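Local coordinates for heat shock protein-related protein (Deinococcus radiodurans, PDB 4FEI) that probably acts as a small heat shock protein chaperone in the stress response, this chain being its alpha-crystallin domain, at residues A9-R12 and H17-L20. Numbering follows the deposited sequence.
Sequences ADWR and HLDL
R12 and D19 form a hydrogen-bonded antiparallel pair whose side chains also meet. Two nearly linear backbone bonds, R12 N to D19 O (2.8 Å, 167° at the hydrogen) and D19 N to R12 O (3.0 Å), set R12 opposite D19 in the hairpin. Beside them, D19 OD2 accepts from R12 NE and R12 NH2, each at 2.8 Å, so a single oxygen takes both donors of the guanidinium's side. In this salt bridge OD2 lies close to the guanidinium plane, and both bonds are distinctly bent, whereas the carboxylate is turned almost perpendicular (81°): NE uses the anti lone pair of OD2, and NH2 comes from above the carboxylate plane. The R12 chain leaves extended, with CG anti to the backbone N, and bends at chi3 (56°) to bring NE alongside D19. A methionine here would probably leave D19 OD2 without its charged mate, while D19 OD1 makes a long, weak ion pair with R90.

On the opposite face of the hairpin, A9, W11, L18 and L20 make apolar contacts. L20 CB sits over the six-membered ring of W11, 3.9 Å from its centroid, a CH-pi contact; L20 CD2 reaches the same face nearer the rim and also touches A9 CB (3.9 Å). L18 CG approaches W11 CE3 obliquely at 3.7 Å. L20 also packs on L67 of strand 62-68, placing this face toward the interior of the beta sandwich of the alpha-crystallin domain.

D10 OD2 forms a salt bridge with R58 NE of the second subunit. The hairpin thus joins a salt bridge on one face to a CH-pi and aliphatic cluster on the other, and strand 9-14, outermost in this chain's sheet, is extended by the second subunit.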
ATOM      1  N   ALA A   9      -6.708  -0.590   7.627  1.00 16.60           N
ATOM      2  CA  ALA A   9      -6.344  -1.524   8.743  1.00 16.63           C
ATOM      3  C   ALA A   9      -7.296  -2.742   8.840  1.00 16.81           C
ATOM      4  O   ALA A   9      -8.508  -2.610   8.754  1.00 16.98           O
ATOM      5  CB  ALA A   9      -6.334  -0.795  10.069  1.00 16.62           C
ATOM      6  N   ASP A  10      -6.723  -3.917   9.026  1.00 16.91           N
ATOM      7  CA  ASP A  10      -7.466  -5.136   9.295  1.00 17.16           C
ATOM      8  C   ASP A  10      -7.064  -5.678  10.666  1.00 17.31           C
ATOM      9  O   ASP A  10      -5.916  -5.567  11.077  1.00 17.23           O
ATOM     10  CB  ASP A  10      -7.098  -6.228   8.260  1.00 17.27           C
ATOM     11  CG  ASP A  10      -7.817  -6.053   6.921  1.00 17.27           C
ATOM     12  OD1 ASP A  10      -8.724  -5.192   6.834  1.00 17.35           O
ATOM     13  OD2 ASP A  10      -7.462  -6.782   5.979  1.00 17.35           O
ATOM     14  N   TRP A  11      -8.006  -6.311  11.332  1.00 17.60           N
ATOM     15  CA  TRP A  11      -7.732  -7.154  12.487  1.00 17.89           C
ATOM     16  C   TRP A  11      -8.020  -8.611  12.137  1.00 18.46           C
ATOM     17  O   TRP A  11      -9.117  -8.970  11.740  1.00 18.87           O
ATOM     18  CB  TRP A  11      -8.592  -6.728  13.668  1.00 18.11           C
ATOM     19  CG  TRP A  11      -8.113  -5.408  14.278  1.00 18.01           C
ATOM     20  CD1 TRP A  11      -8.669  -4.167  14.098  1.00 17.98           C
ATOM     21  CD2 TRP A  11      -7.002  -5.230  15.176  1.00 17.81           C
ATOM     22  NE1 TRP A  11      -7.945  -3.219  14.825  1.00 19.65           N
ATOM     23  CE2 TRP A  11      -6.917  -3.847  15.481  1.00 18.30           C
ATOM     24  CE3 TRP A  11      -6.083  -6.100  15.754  1.00 18.01           C
ATOM     25  CZ2 TRP A  11      -5.956  -3.324  16.361  1.00 17.84           C
ATOM     26  CZ3 TRP A  11      -5.099  -5.580  16.611  1.00 18.14           C
ATOM     27  CH2 TRP A  11      -5.045  -4.207  16.901  1.00 18.00           C
ATOM     28  N   ARG A  12      -6.999  -9.443  12.240  1.00 18.76           N
ATOM     29  CA  ARG A  12      -7.151 -10.868  11.935  1.00 19.29           C
ATOM     30  C   ARG A  12      -7.080 -11.673  13.236  1.00 19.91           C
ATOM     31  O   ARG A  12      -6.235 -11.417  14.104  1.00 20.55           O
ATOM     32  CB  ARG A  12      -6.065 -11.325  10.948  1.00 18.98           C
ATOM     33  CG  ARG A  12      -6.040 -12.848  10.668  1.00 19.74           C
ATOM     34  CD  ARG A  12      -4.914 -13.204   9.702  1.00 20.46           C
ATOM     35  NE  ARG A  12      -3.572 -12.763  10.144  1.00 21.48           N
ATOM     36  CZ  ARG A  12      -2.525 -12.586   9.327  1.00 21.78           C
ATOM     37  NH1 ARG A  12      -2.660 -12.784   7.998  1.00 21.95           N
ATOM     38  NH2 ARG A  12      -1.342 -12.190   9.825  1.00 21.04           N
ATOM     39  N   HIS A  17      -3.159 -15.443  18.951  1.00 23.50           N
ATOM     40  CA  HIS A  17      -2.749 -14.069  18.708  1.00 22.78           C
ATOM     41  C   HIS A  17      -3.798 -13.240  17.979  1.00 22.16           C
ATOM     42  O   HIS A  17      -4.680 -13.765  17.308  1.00 22.48           O
ATOM     43  CB  HIS A  17      -1.425 -14.017  17.945  1.00 22.25           C
ATOM     44  CG  HIS A  17      -0.249 -14.433  18.763  1.00 23.64           C
ATOM     45  ND1 HIS A  17       0.123 -15.755  18.915  1.00 25.66           N
ATOM     46  CD2 HIS A  17       0.636 -13.705  19.484  1.00 22.93           C
ATOM     47  CE1 HIS A  17       1.184 -15.820  19.708  1.00 26.44           C
ATOM     48  NE2 HIS A  17       1.520 -14.590  20.059  1.00 25.05           N
ATOM     49  N   LEU A  18      -3.651 -11.924  18.097  1.00 21.96           N
ATOM     50  CA  LEU A  18      -4.465 -10.946  17.386  1.00 20.83           C
ATOM     51  C   LEU A  18      -3.508 -10.163  16.469  1.00 20.14           C
ATOM     52  O   LEU A  18      -2.526  -9.575  16.952  1.00 20.03           O
ATOM     53  CB  LEU A  18      -5.109 -10.018  18.411  1.00 20.77           C
ATOM     54  CG  LEU A  18      -6.159  -9.013  17.968  1.00 21.05           C
ATOM     55  CD1 LEU A  18      -7.384  -9.715  17.316  1.00 22.54           C
ATOM     56  CD2 LEU A  18      -6.593  -8.180  19.166  1.00 22.25           C
ATOM     57  N   ASP A  19      -3.775 -10.170  15.158  1.00 19.55           N
ATOM     58  CA  ASP A  19      -2.931  -9.472  14.186  1.00 18.91           C
ATOM     59  C   ASP A  19      -3.568  -8.203  13.667  1.00 18.67           C
ATOM     60  O   ASP A  19      -4.742  -8.199  13.252  1.00 19.31           O
ATOM     61  CB  ASP A  19      -2.662 -10.341  12.950  1.00 19.37           C
ATOM     62  CG  ASP A  19      -1.931 -11.624  13.273  1.00 20.33           C
ATOM     63  OD1 ASP A  19      -1.213 -11.660  14.312  1.00 22.15           O
ATOM     64  OD2 ASP A  19      -2.081 -12.593  12.490  1.00 21.40           O
ATOM     65  N   LEU A  20      -2.784  -7.141  13.625  1.00 17.81           N
ATOM     66  CA  LEU A  20      -3.179  -5.915  12.949  1.00 17.83           C
ATOM     67  C   LEU A  20      -2.381  -5.847  11.665  1.00 17.73           C
ATOM     68  O   LEU A  20      -1.162  -5.909  11.696  1.00 18.68           O
ATOM     69  CB  LEU A  20      -2.862  -4.704  13.827  1.00 17.64           C
ATOM     70  CG  LEU A  20      -3.129  -3.244  13.454  1.00 18.86           C
ATOM     71  CD1 LEU A  20      -1.941  -2.665  12.723  1.00 20.63           C
ATOM     72  CD2 LEU A  20      -4.412  -3.035  12.648  1.00 19.95           C
TER